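PDB 6RB7: putative N-acetylneuraminate lyase from [Ruminococcus] gnavus ATCC 29149, which is probably a TIM-barrel protein of the dihydrodipicolinate synthetase family and assembles from four copies of one chain. Local coordinates for residues 217-229 / 237-251. Residues are numbered along the deposited sequence; the frame is centred on the assembly and turned at random.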
loop_
_atom_site.group_PDB
_atom_site.type_symbol
_atom_site.label_atom_id
_atom_site.label_comp_id
_atom_site.label_asym_id
_atom_site.label_seq_id
_atom_site.Cartn_x
_atom_site.Cartn_y
_atom_site.Cartn_z
ATOM N N GLU A 217 -0.500 -22.353 25.232
ATOM C CA GLU A 217 0.731 -21.957 25.960
ATOM C C GLU A 217 1.243 -20.612 25.474
ATOM O O GLU A 217 2.308 -20.213 25.960
ATOM C CB GLU A 217 1.818 -22.998 25.801
ATOM C CG GLU A 217 1.416 -24.280 26.493
ATOM C CD GLU A 217 2.617 -25.133 26.792
ATOM O OE1 GLU A 217 3.248 -25.591 25.823
ATOM O OE2 GLU A 217 2.927 -25.296 27.959
ATOM N N TYR A 218 0.469 -19.870 24.674
ATOM C CA TYR A 218 0.863 -18.542 24.192
ATOM C C TYR A 218 -0.293 -17.600 24.406
ATOM O O TYR A 218 -1.447 -18.037 24.540
ATOM C CB TYR A 218 1.255 -18.606 22.705
ATOM C CG TYR A 218 2.466 -19.441 22.444
ATOM C CD1 TYR A 218 2.381 -20.825 22.362
ATOM C CD2 TYR A 218 3.699 -18.852 22.262
ATOM C CE1 TYR A 218 3.500 -21.592 22.126
ATOM C CE2 TYR A 218 4.829 -19.610 22.004
ATOM C CZ TYR A 218 4.730 -20.983 21.940
ATOM O OH TYR A 218 5.840 -21.748 21.726
ATOM N N ILE A 219 0.038 -16.329 24.546
ATOM C CA ILE A 219 -0.959 -15.257 24.716
ATOM C C ILE A 219 -0.803 -14.251 23.585
ATOM O O ILE A 219 0.320 -13.870 23.207
ATOM C CB ILE A 219 -0.868 -14.576 26.095
ATOM C CG1 ILE A 219 -1.984 -13.561 26.260
ATOM C CG2 ILE A 219 0.496 -13.949 26.340
ATOM C CD1 ILE A 219 -2.177 -13.105 27.683
ATOM N N ILE A 220 -1.949 -13.844 23.044
ATOM C CA ILE A 220 -2.008 -12.718 22.096
ATOM C C ILE A 220 -2.610 -11.519 22.828
ATOM O O ILE A 220 -3.641 -11.675 23.521
ATOM C CB ILE A 220 -2.798 -13.041 20.817
ATOM C CG1 ILE A 220 -2.440 -14.424 20.263
ATOM C CG2 ILE A 220 -2.587 -11.920 19.825
ATOM C CD1 ILE A 220 -0.969 -14.630 19.946
ATOM N N PHE A 221 -1.946 -10.391 22.742
ATOM C CA PHE A 221 -2.454 -9.141 23.318
ATOM C C PHE A 221 -3.113 -8.295 22.231
ATOM O O PHE A 221 -2.527 -8.108 21.149
ATOM C CB PHE A 221 -1.386 -8.291 23.964
ATOM C CG PHE A 221 -0.529 -8.965 25.008
ATOM C CD1 PHE A 221 0.541 -9.754 24.638
ATOM C CD2 PHE A 221 -0.831 -8.840 26.364
ATOM C CE1 PHE A 221 1.364 -10.317 25.596
ATOM C CE2 PHE A 221 -0.043 -9.459 27.310
ATOM C CZ PHE A 221 1.039 -10.196 26.925
ATOM N N ASN A 222 -4.323 -7.823 22.476
ATOM C CA ASN A 222 -4.970 -6.897 21.523
ATOM C C ASN A 222 -4.270 -5.530 21.605
ATOM O O ASN A 222 -4.270 -4.901 22.700
ATOM C CB ASN A 222 -6.439 -6.729 21.856
ATOM C CG ASN A 222 -7.129 -5.833 20.846
ATOM O OD1 ASN A 222 -7.560 -6.334 19.833
ATOM N ND2 ASN A 222 -7.188 -4.518 21.110
ATOM N N GLY A 223 -3.776 -5.040 20.490
ATOM C CA GLY A 223 -3.113 -3.734 20.361
ATOM C C GLY A 223 -4.026 -2.593 19.955
ATOM O O GLY A 223 -3.831 -1.486 20.444
ATOM N N PRO A 224 -4.926 -2.720 18.955
ATOM C CA PRO A 224 -5.769 -1.586 18.516
ATOM C C PRO A 224 -6.893 -1.332 19.527
ATOM O O PRO A 224 -7.852 -2.130 19.624
ATOM C CB PRO A 224 -6.329 -2.020 17.159
ATOM C CG PRO A 224 -5.362 -3.108 16.707
ATOM C CD PRO A 224 -5.041 -3.832 18.013
ATOM N N ASP A 225 -6.776 -0.249 20.306
ATOM C CA ASP A 225 -7.708 -0.033 21.441
ATOM C C ASP A 225 -9.160 0.056 20.925
ATOM O O ASP A 225 -10.097 -0.352 21.652
ATOM C CB ASP A 225 -7.341 1.252 22.163
ATOM C CG ASP A 225 -5.901 1.324 22.681
ATOM O OD1 ASP A 225 -5.120 0.385 22.431
ATOM O OD2 ASP A 225 -5.597 2.304 23.399
ATOM N N GLU A 226 -9.344 0.636 19.743
ATOM C CA GLU A 226 -10.667 0.851 19.121
ATOM C C GLU A 226 -11.352 -0.480 18.800
ATOM O O GLU A 226 -12.546 -0.497 18.530
ATOM C CB GLU A 226 -10.482 1.629 17.815
ATOM C CG GLU A 226 -9.873 3.021 17.993
ATOM C CD GLU A 226 -8.340 3.098 17.968
ATOM O OE1 GLU A 226 -7.620 2.057 18.128
ATOM O OE2 GLU A 226 -7.816 4.227 17.720
ATOM N N GLN A 227 -10.617 -1.565 18.816
ATOM C CA GLN A 227 -11.138 -2.927 18.493
ATOM C C GLN A 227 -11.035 -3.868 19.720
ATOM O O GLN A 227 -11.180 -5.081 19.552
ATOM C CB GLN A 227 -10.354 -3.476 17.306
ATOM C CG GLN A 227 -10.441 -2.598 16.076
ATOM C CD GLN A 227 -9.796 -3.173 14.822
ATOM O OE1 GLN A 227 -10.218 -2.786 13.726
ATOM N NE2 GLN A 227 -8.801 -4.088 14.942
ATOM N N PHE A 228 -10.806 -3.326 20.913
ATOM C CA PHE A 228 -10.573 -4.102 22.155
ATOM C C PHE A 228 -11.531 -5.297 22.255
ATOM O O PHE A 228 -11.053 -6.456 22.348
ATOM C CB PHE A 228 -10.677 -3.157 23.349
ATOM C CG PHE A 228 -10.352 -3.735 24.694
ATOM C CD1 PHE A 228 -11.212 -4.617 25.322
ATOM C CD2 PHE A 228 -9.180 -3.374 25.361
ATOM C CE1 PHE A 228 -10.919 -5.115 26.589
ATOM C CE2 PHE A 228 -8.925 -3.833 26.633
ATOM C CZ PHE A 228 -9.764 -4.736 27.234
ATOM N N MET A 229 -12.837 -5.053 22.192
ATOM C CA MET A 229 -13.796 -6.134 22.477
ATOM C C MET A 229 -13.739 -7.200 21.387
ATOM O O MET A 229 -13.915 -8.408 21.699
ATOM C CB MET A 229 -15.215 -5.613 22.663
ATOM C CG MET A 229 -15.829 -5.042 21.457
ATOM S SD MET A 229 -17.472 -4.332 21.878
ATOM C CE MET A 229 -18.402 -5.784 22.317
ATOM N N GLU A 237 -6.225 -12.857 24.915
ATOM C CA GLU A 237 -6.531 -12.905 26.362
ATOM C C GLU A 237 -5.856 -11.745 27.100
ATOM O O GLU A 237 -6.141 -11.537 28.261
ATOM C CB GLU A 237 -6.025 -14.234 26.919
ATOM C CG GLU A 237 -6.770 -15.434 26.315
ATOM C CD GLU A 237 -5.884 -16.702 26.388
ATOM O OE1 GLU A 237 -4.684 -16.849 25.723
ATOM O OE2 GLU A 237 -6.360 -17.565 27.152
ATOM N N GLY A 238 -4.986 -11.024 26.425
ATOM C CA GLY A 238 -4.384 -9.795 26.970
ATOM C C GLY A 238 -4.701 -8.597 26.106
ATOM O O GLY A 238 -5.276 -8.734 25.030
ATOM N N ALA A 239 -4.361 -7.436 26.613
ATOM C CA ALA A 239 -4.690 -6.161 25.980
ATOM C C ALA A 239 -3.665 -5.126 26.404
ATOM O O ALA A 239 -3.522 -4.903 27.625
ATOM C CB ALA A 239 -6.077 -5.759 26.341
ATOM N N ILE A 240 -2.940 -4.562 25.435
ATOM C CA ILE A 240 -1.914 -3.517 25.671
ATOM C C ILE A 240 -2.336 -2.324 24.827
ATOM O O ILE A 240 -2.421 -2.469 23.585
ATOM C CB ILE A 240 -0.497 -3.983 25.351
ATOM C CG1 ILE A 240 -0.077 -5.134 26.255
ATOM C CG2 ILE A 240 0.466 -2.814 25.418
ATOM C CD1 ILE A 240 1.224 -5.851 25.843
ATOM N N GLY A 241 -2.499 -1.160 25.428
ATOM C CA GLY A 241 -3.067 -0.042 24.686
ATOM C C GLY A 241 -2.498 1.307 25.108
ATOM O O GLY A 241 -2.296 1.546 26.307
ATOM N N GLY A 242 -2.293 2.161 24.131
ATOM C CA GLY A 242 -1.799 3.525 24.333
ATOM C C GLY A 242 -2.815 4.457 24.947
ATOM O O GLY A 242 -2.398 5.479 25.496
ATOM N N THR A 243 -4.129 4.184 24.837
ATOM C CA THR A 243 -5.135 5.147 25.355
ATOM C C THR A 243 -5.614 4.702 26.731
ATOM O O THR A 243 -6.339 5.452 27.370
ATOM C CB THR A 243 -6.334 5.322 24.432
ATOM O OG1 THR A 243 -7.099 4.115 24.386
ATOM C CG2 THR A 243 -5.932 5.753 23.053
ATOM N N TYR A 244 -5.196 3.530 27.211
ATOM C CA TYR A 244 -5.778 2.988 28.456
ATOM C C TYR A 244 -5.474 3.930 29.616
ATOM O O TYR A 244 -6.320 4.077 30.542
ATOM C CB TYR A 244 -5.242 1.600 28.811
ATOM C CG TYR A 244 -5.491 0.482 27.852
ATOM C CD1 TYR A 244 -6.258 0.593 26.702
ATOM C CD2 TYR A 244 -4.943 -0.750 28.163
ATOM C CE1 TYR A 244 -6.407 -0.493 25.847
ATOM C CE2 TYR A 244 -5.116 -1.836 27.341
ATOM C CZ TYR A 244 -5.823 -1.698 26.163
ATOM O OH TYR A 244 -5.924 -2.766 25.285
ATOM N N GLY A 245 -4.297 4.528 29.645
ATOM C CA GLY A 245 -3.900 5.390 30.778
ATOM C C GLY A 245 -4.758 6.626 30.924
ATOM O O GLY A 245 -4.802 7.161 32.020
ATOM N N ALA A 246 -5.453 7.048 29.876
ATOM C CA ALA A 246 -6.400 8.191 29.961
ATOM C C ALA A 246 -7.655 7.803 30.749
ATOM O O ALA A 246 -8.373 8.691 31.201
ATOM C CB ALA A 246 -6.793 8.638 28.582
ATOM N N MET A 247 -8.012 6.520 30.777
ATOM C CA MET A 247 -9.357 6.073 31.235
ATOM C C MET A 247 -9.328 4.612 31.637
ATOM O O MET A 247 -10.091 3.789 31.139
ATOM C CB MET A 247 -10.402 6.347 30.153
ATOM C CG MET A 247 -10.058 5.750 28.833
ATOM S SD MET A 247 -10.932 6.670 27.532
ATOM C CE MET A 247 -10.329 5.960 26.003
ATOM N N PRO A 248 -8.400 4.210 32.537
ATOM C CA PRO A 248 -8.189 2.787 32.767
ATOM C C PRO A 248 -9.416 2.079 33.334
ATOM O O PRO A 248 -9.655 0.904 32.953
ATOM C CB PRO A 248 -6.992 2.736 33.728
ATOM C CG PRO A 248 -6.911 4.109 34.321
ATOM C CD PRO A 248 -7.491 5.071 33.315
ATOM N N GLU A 249 -10.219 2.784 34.130
ATOM C CA GLU A 249 -11.440 2.186 34.712
ATOM C C GLU A 249 -12.386 1.751 33.605
ATOM O O GLU A 249 -13.089 0.734 33.803
ATOM C CB GLU A 249 -12.204 3.147 35.617
ATOM C CG GLU A 249 -11.413 3.650 36.789
ATOM C CD GLU A 249 -10.707 4.982 36.552
ATOM O OE1 GLU A 249 -10.105 5.211 35.429
ATOM O OE2 GLU A 249 -10.785 5.821 37.494
ATOM N N LEU A 250 -12.442 2.479 32.485
ATOM C CA LEU A 250 -13.396 2.122 31.403
ATOM C C LEU A 250 -12.938 0.819 30.751
ATOM O O LEU A 250 -13.765 -0.053 30.492
ATOM C CB LEU A 250 -13.502 3.243 30.369
ATOM C CG LEU A 250 -14.100 4.550 30.872
ATOM C CD1 LEU A 250 -14.176 5.566 29.758
ATOM C CD2 LEU A 250 -15.492 4.295 31.479
ATOM N N TYR A 251 -11.632 0.672 30.488
ATOM C CA TYR A 251 -11.154 -0.597 29.883
ATOM C C TYR A 251 -11.297 -1.747 30.891
ATOM O O TYR A 251 -11.557 -2.874 30.446
ATOM C CB TYR A 251 -9.744 -0.418 29.356
ATOM C CG TYR A 251 -9.663 0.452 28.128
ATOM C CD1 TYR A 251 -10.057 -0.045 26.894
ATOM C CD2 TYR A 251 -9.258 1.787 28.198
ATOM C CE1 TYR A 251 -9.984 0.718 25.748
ATOM C CE2 TYR A 251 -9.198 2.572 27.052
ATOM C CZ TYR A 251 -9.567 2.039 25.828
ATOM O OH TYR A 251 -9.436 2.790 24.687
HETATM O O HOH W 1 -2.730 -18.007 27.251
HETATM O O HOH W 2 -4.456 -15.068 23.765
HETATM O O HOH W 3 -5.552 -2.383 22.711
HETATM O O HOH W 4 -2.572 1.069 21.453
#
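Asn222 and Gly238 join strands 219-222 and 238-241 in parallel pairing: Asn222 N donates to Gly238 O at 2.9 Å. On either side of this bond along the ladder, Gly238 N reaches Ile220 O and Ile240 N reaches Asn222 O. With helix 228-234 between them, the two strands make a beta-alpha-beta unit of the barrel, and the strand directions diverge by 38°.

Apolar contacts lie on both faces of this pair. On the face with Phe221, CD1 of Ile240 sits over the ring in a CH-pi contact, 3.9 Å from its centroid. On the face with Asn222 and Ala239, Phe228 CE2 packs on Ala239 CB at 3.5 Å. The Phe228 ring, swung out opposite its backbone N (chi1 -175°), enters an aromatic cluster with Tyr244 and Tyr251; it meets both obliquely, and Tyr244 OH lies at its edge.

Asp225 carries the polar contact past the strand ends. Its OD2 takes two direct bonds from one residue: Thr243 OG1 arrives on the anti lone pair at 2.6 Å, while Thr243 N comes in nearly along the C-O axis at 2.8 Å. Tyr251 OH in turn donates to Thr243 OG1, 2.7 Å away, and so forms a second shell. OD1 faces water instead: one water joins it to Asn222 O and ND2 and to Tyr244 OH, another to Gly242 N. At the other end, Glu237 OE1 pairs with Lys211 and reaches Tyr218 O and Ile220 N through waters.

Both carboxylate oxygens of the buried Asp225 are therefore occupied, which should hold the carboxylate in one orientation. The Tyr251-Thr243-Asp225 chain thus ties the loop after strand 238-241, and the start of helix 248-259, to the 3-10 turn after strand 219-222.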